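Local coordinates for protein mannose-6-phosphate isomerase (Helicobacter pylori, PDB 2QH5) that probably makes GDP-mannose from mannose 1-phosphate and GTP, through the N-terminal nucleotidyltransferase domain that forms this fragment, at residues N124-K127 with K128-L132; Y185-S188 with G189-F193. All coordinates share one frame; numbering follows the deposited sequence.

Contact 1: N124-K127 with K128-L132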
# COMPACT_ATOMS: atom_id res chain seq x y z
N ASN A 124 -11.43 12.23 -4.58
CA ASN A 124 -12.67 11.63 -5.11
C ASN A 124 -12.56 10.11 -5.22
O ASN A 124 -13.44 9.38 -4.73
CB ASN A 124 -13.01 12.22 -6.49
CG ASN A 124 -13.40 13.69 -6.44
OD1 ASN A 124 -14.02 14.16 -5.47
ND2 ASN A 124 -13.05 14.43 -7.49
N ALA A 125 -11.48 9.66 -5.86
CA ALA A 125 -11.14 8.24 -6.00
C ALA A 125 -11.03 7.53 -4.65
O ALA A 125 -11.45 6.37 -4.52
CB ALA A 125 -9.86 8.07 -6.80
N ILE A 126 -10.49 8.22 -3.65
CA ILE A 126 -10.37 7.68 -2.30
C ILE A 126 -11.75 7.45 -1.67
O ILE A 126 -12.02 6.36 -1.18
CB ILE A 126 -9.46 8.56 -1.37
CG1 ILE A 126 -7.99 8.47 -1.79
CG2 ILE A 126 -9.63 8.17 0.11
CD1 ILE A 126 -7.33 7.09 -1.65
N LYS A 127 -12.62 8.46 -1.72
CA LYS A 127 -13.97 8.34 -1.14
C LYS A 127 -14.82 7.27 -1.82
O LYS A 127 -15.65 6.62 -1.18
CB LYS A 127 -14.69 9.69 -1.08
CG LYS A 127 -14.33 10.49 0.18
CD LYS A 127 -15.53 11.19 0.83
CE LYS A 127 -15.58 12.68 0.52
NZ LYS A 127 -15.99 13.00 -0.88
N LYS A 128 -14.58 7.09 -3.13
CA LYS A 128 -15.17 5.98 -3.89
C LYS A 128 -14.66 4.64 -3.37
O LYS A 128 -15.45 3.78 -2.98
CB LYS A 128 -14.84 6.11 -5.38
CG LYS A 128 -15.66 7.15 -6.15
CD LYS A 128 -15.30 7.10 -7.64
CE LYS A 128 -16.22 7.97 -8.49
NZ LYS A 128 -15.80 9.40 -8.51
N ALA A 129 -13.33 4.48 -3.35
CA ALA A 129 -12.67 3.26 -2.88
C ALA A 129 -13.11 2.85 -1.47
O ALA A 129 -13.30 1.67 -1.20
CB ALA A 129 -11.19 3.41 -2.92
N ILE A 130 -13.27 3.85 -0.60
CA ILE A 130 -13.77 3.62 0.76
C ILE A 130 -15.16 2.99 0.75
O ILE A 130 -15.44 2.07 1.53
CB ILE A 130 -13.82 4.94 1.56
CG1 ILE A 130 -12.41 5.51 1.77
CG2 ILE A 130 -14.52 4.74 2.91
CD1 ILE A 130 -11.54 4.70 2.72
N ASP A 131 -16.03 3.49 -0.13
CA ASP A 131 -17.41 3.00 -0.18
C ASP A 131 -17.45 1.53 -0.62
O ASP A 131 -18.15 0.73 0.01
CB ASP A 131 -18.28 3.88 -1.07
CG ASP A 131 -19.76 3.75 -0.75
OD1 ASP A 131 -20.16 4.13 0.38
OD2 ASP A 131 -20.52 3.26 -1.62
N LEU A 132 -16.69 1.19 -1.66
CA LEU A 132 -16.53 -0.20 -2.10
C LEU A 132 -15.95 -1.12 -1.02
O LEU A 132 -16.36 -2.27 -0.91
CB LEU A 132 -15.63 -0.29 -3.34
CG LEU A 132 -16.14 0.33 -4.64
CD1 LEU A 132 -15.03 0.46 -5.67
CD2 LEU A 132 -17.31 -0.48 -5.18

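Contact 2: Y185-S188 with G189-F193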
# COMPACT_ATOMS: atom_id res chain seq x y z
N TYR A 185 -5.43 -1.35 -17.54
CA TYR A 185 -4.89 -0.28 -16.71
C TYR A 185 -3.62 -0.75 -15.97
O TYR A 185 -3.47 -1.93 -15.67
CB TYR A 185 -5.92 0.18 -15.67
CG TYR A 185 -7.22 0.75 -16.22
CD1 TYR A 185 -7.48 2.11 -16.16
CD2 TYR A 185 -8.21 -0.09 -16.74
CE1 TYR A 185 -8.68 2.64 -16.64
CE2 TYR A 185 -9.40 0.43 -17.22
CZ TYR A 185 -9.64 1.79 -17.17
OH TYR A 185 -10.83 2.28 -17.64
N PHE A 186 -2.72 0.19 -15.70
CA PHE A 186 -1.60 -0.06 -14.80
C PHE A 186 -2.13 -0.10 -13.38
O PHE A 186 -2.90 0.77 -12.97
CB PHE A 186 -0.55 1.05 -14.88
CG PHE A 186 0.37 0.95 -16.08
CD1 PHE A 186 0.92 -0.27 -16.46
CD2 PHE A 186 0.71 2.10 -16.79
CE1 PHE A 186 1.77 -0.35 -17.56
CE2 PHE A 186 1.56 2.03 -17.89
CZ PHE A 186 2.10 0.80 -18.27
N ASN A 187 -1.72 -1.11 -12.62
CA ASN A 187 -1.98 -1.11 -11.20
C ASN A 187 -1.15 -0.04 -10.50
O ASN A 187 0.07 0.02 -10.66
CB ASN A 187 -1.70 -2.49 -10.59
CG ASN A 187 -1.88 -2.50 -9.09
OD1 ASN A 187 -2.70 -1.76 -8.54
ND2 ASN A 187 -1.11 -3.34 -8.41
N SER A 188 -1.82 0.82 -9.74
CA SER A 188 -1.15 1.94 -9.08
C SER A 188 -0.28 1.46 -7.93
O SER A 188 0.67 2.13 -7.55
CB SER A 188 -2.18 2.93 -8.56
OG SER A 188 -2.83 2.42 -7.41
N GLY A 189 -0.61 0.30 -7.38
CA GLY A 189 0.08 -0.21 -6.21
C GLY A 189 -0.57 0.27 -4.93
O GLY A 189 -0.23 -0.22 -3.86
N MET A 190 -1.50 1.21 -5.04
CA MET A 190 -2.35 1.65 -3.91
C MET A 190 -3.50 0.67 -3.70
O MET A 190 -3.88 -0.03 -4.63
CB MET A 190 -2.94 3.03 -4.17
CG MET A 190 -1.96 4.11 -4.58
SD MET A 190 -2.81 5.68 -4.77
CE MET A 190 -4.00 5.59 -3.43
N PHE A 191 -4.07 0.65 -2.49
CA PHE A 191 -5.12 -0.31 -2.14
C PHE A 191 -5.98 0.21 -1.01
O PHE A 191 -5.48 0.89 -0.13
CB PHE A 191 -4.53 -1.65 -1.67
CG PHE A 191 -3.77 -2.38 -2.72
CD1 PHE A 191 -2.38 -2.47 -2.65
CD2 PHE A 191 -4.42 -2.98 -3.79
CE1 PHE A 191 -1.66 -3.12 -3.63
CE2 PHE A 191 -3.71 -3.64 -4.78
CZ PHE A 191 -2.33 -3.72 -4.70
N VAL A 192 -7.27 -0.13 -1.04
CA VAL A 192 -8.17 0.11 0.09
C VAL A 192 -8.96 -1.16 0.36
O VAL A 192 -9.35 -1.86 -0.57
CB VAL A 192 -9.15 1.30 -0.15
CG1 VAL A 192 -10.00 1.56 1.09
CG2 VAL A 192 -8.40 2.58 -0.53
N PHE A 193 -9.14 -1.48 1.64
CA PHE A 193 -9.89 -2.64 2.10
C PHE A 193 -10.04 -2.56 3.60
O PHE A 193 -9.26 -1.88 4.26
CB PHE A 193 -9.24 -3.99 1.72
CG PHE A 193 -7.73 -3.95 1.57
CD1 PHE A 193 -6.90 -3.66 2.66
CD2 PHE A 193 -7.14 -4.24 0.34
CE1 PHE A 193 -5.52 -3.62 2.51
CE2 PHE A 193 -5.75 -4.22 0.18
CZ PHE A 193 -4.94 -3.90 1.26

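Contact 1: N124-K127 with K128-L132
Helix 119-134 packs against the mixed sheet of the nucleotidyltransferase domain, and Ile126 and Ile130 meet along it one turn apart. Their closest side-chain atoms are Ile126 CG2 and Ile130 CG1, at 4.2 Å. In both residues CG1 sits beside the backbone N (chi1 -70° and -65°), and the two branched chains repeat the same pose. Ile130 CG1 also lies close to the carbonyl of the preceding turn, 3.1 Å from Ile126 O. That carbonyl is held from the backbone as well: Ile130 N donates to Ile126 O over 2.9 Å. The neighbouring rungs are Lys128 N to Asn124 O at 3.0 Å and Ala129 N to Ala125 O at 2.9 Å. The next, Asp131 N to Lys127 O, is weak at 3.3 Å. On the polar side, the Lys128 chain starts back over the preceding turn, with CG 3.5 Å from Asn124 O. Its aliphatic part does this touching. Ala125 and Ala129 rest on Phe141 of strand 138-144. The helix is therefore amphipathic: isoleucines and alanines meet the sheet, while the lysines, Asn124 and Asp131 are exposed.

Contact 2: Y185-S188 with G189-F193
Asn187 carries CG anti to its N (chi1 176°), which carries the amide forward to the backbone N of Gly189. Ser188 has OG between its own N and carbonyl carbon; this chi1 of 74° turns OG back over the backbone, within bonding distance of Met190 N. Each side chain then takes a backbone N-H two residues ahead. Gly189 N donates to Asn187 OD1 over 3.2 Å in a nearly straight bond. The donor stands above the amide plane, 73° out of it, and not on a lone pair. Met190 N donates to Ser188 OG over 3.0 Å. These are an Asx turn and an ST turn, overlapping by two residues, Ser188 and Gly189. Together they form the corner in strand 184-194, where the chain turns sharply at Gly189. Gly189 has a positive phi, where a CB would run into Ser188 O. The sequence here, Asn-Ser-Gly-Met-Phe, is a familiar one in sugar-phosphate nucleotidyltransferases. In relatives it borders the sugar side of the active site, and the same is probable here.

Met190 lies against the serine: its CB is 3.3 Å and its CG 3.4 Å from Ser188 OG. The buried hydroxyl thus has a backbone N-H and a methionine chain beside it. Asn187 ND2 approaches the far end of the Phe191 ring obliquely, 3.9 Å from CZ. The two side chains cross at about a right angle. Beyond it, the Phe191 ring packs on Ile246 and Met251 of helix 246-251, and Ser188 touches Phe141 of strand 138-144.

In the fold
Contact 1 comes first along the chain, on helix 119-134, and contact 2 follows on strand 184-194. Their centres are about 12 Å apart. Both belong to the nucleotidyltransferase domain, of the GT-A clan. Strand 138-144 pairs antiparallel with strand 184-194 and lies under the same helix. The contacts touch through apolar side chains: Ala129 CB is 3.8 Å from Val192 CG2, and Ile126 CD1 is 4.1 Å from Met190 CE. Residues just past the corner in contact 2 therefore form part of the floor on which the helix of contact 1 lies. The helix side is plain packing; the corner probably faces the active site.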